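Local atomic coordinates of glycosyl hyrolase, family 3 (Deinococcus radiodurans, PDB entry 3TEV), a protein that probably hydrolyses O-glycosidic bonds as a glycoside hydrolase of family 3, built on a TIM-barrel domain. Residues 304-307 with 308-311. Sequence-based numbering, arbitrary orientation.
Sequences AAVA and EYVP
E308 meets A304 and A305 in the closing turns of helix 296-309, which follows the last strand, 290-291, of the TIM-barrel domain. Its backbone N donates to A305 O at 3.2 Å, an i to i-3 bond that reaches the oxygen from above the carbonyl plane, and makes a weak i to i-4 bond to A304 O. The side chain bends at chi2 (-61°) and folds back over the preceding turn, where a water donates both to E308 OE2 at 2.6 Å and to A304 O at 2.8 Å. Y309 N is likewise shared, weakly, between A305 O and V306 O. With CG anti to the backbone N (chi1 157°), the tyrosine side chain reaches L283 and R284 of helix 275-285 and V317 and K320 of helix 314-330, and V306 O sits at the edge of its ring. V310 N makes an i to i-4 bond to V306 O at 3.0 Å, almost straight (164°). V310 CG2 also packs on V306 CG1 at 3.9 Å, and both valines also touch L21. P311 has no N-H to offer A307 O; instead, its ring carbon CD lies 3.0 Å from A307 O.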
# COMPACT_ATOMS: atom_id res chain seq x y z
N ALA A 304 18.12 -9.04 -4.36
CA ALA A 304 18.82 -10.24 -4.78
C ALA A 304 17.86 -11.42 -4.96
O ALA A 304 17.97 -12.16 -5.94
CB ALA A 304 19.99 -10.61 -3.78
N ALA A 305 16.90 -11.57 -4.04
CA ALA A 305 15.93 -12.65 -4.17
C ALA A 305 15.00 -12.39 -5.36
O ALA A 305 14.70 -13.30 -6.14
CB ALA A 305 15.12 -12.81 -2.89
N VAL A 306 14.54 -11.16 -5.53
CA VAL A 306 13.64 -10.88 -6.62
C VAL A 306 14.38 -11.00 -7.95
O VAL A 306 13.78 -11.38 -8.97
CB VAL A 306 12.95 -9.50 -6.43
CG1 VAL A 306 12.06 -9.14 -7.63
CG2 VAL A 306 12.12 -9.51 -5.13
N ALA A 307 15.69 -10.73 -7.95
CA ALA A 307 16.51 -10.88 -9.17
C ALA A 307 16.54 -12.32 -9.70
O ALA A 307 16.69 -12.53 -10.90
CB ALA A 307 17.95 -10.36 -8.95
N GLU A 308 16.36 -13.30 -8.82
CA GLU A 308 16.32 -14.72 -9.23
C GLU A 308 14.94 -15.14 -9.73
O GLU A 308 14.82 -16.04 -10.56
CB GLU A 308 16.73 -15.63 -8.07
CG GLU A 308 18.09 -15.30 -7.50
CD GLU A 308 19.20 -15.46 -8.53
OE1 GLU A 308 19.12 -16.39 -9.38
OE2 GLU A 308 20.15 -14.64 -8.51
N TYR A 309 13.91 -14.48 -9.22
CA TYR A 309 12.52 -14.76 -9.58
C TYR A 309 12.15 -14.18 -10.96
O TYR A 309 11.56 -14.84 -11.80
CB TYR A 309 11.61 -14.22 -8.47
CG TYR A 309 10.18 -13.91 -8.86
CD1 TYR A 309 9.25 -14.93 -9.12
CD2 TYR A 309 9.73 -12.59 -8.93
CE1 TYR A 309 7.93 -14.62 -9.47
CE2 TYR A 309 8.44 -12.30 -9.25
CZ TYR A 309 7.54 -13.31 -9.53
OH TYR A 309 6.25 -12.97 -9.87
N VAL A 310 12.53 -12.94 -11.17
CA VAL A 310 12.16 -12.17 -12.35
C VAL A 310 12.46 -12.82 -13.73
O VAL A 310 11.56 -12.83 -14.58
CB VAL A 310 12.76 -10.74 -12.21
CG1 VAL A 310 13.10 -10.15 -13.53
CG2 VAL A 310 11.79 -9.85 -11.43
N PRO A 311 13.68 -13.38 -13.95
CA PRO A 311 14.01 -13.96 -15.28
C PRO A 311 13.15 -15.14 -15.70
O PRO A 311 12.96 -15.36 -16.89
CB PRO A 311 15.47 -14.44 -15.12
CG PRO A 311 16.02 -13.71 -13.93
CD PRO A 311 14.82 -13.48 -13.01
O HOH W 1 20.54 -12.49 -7.07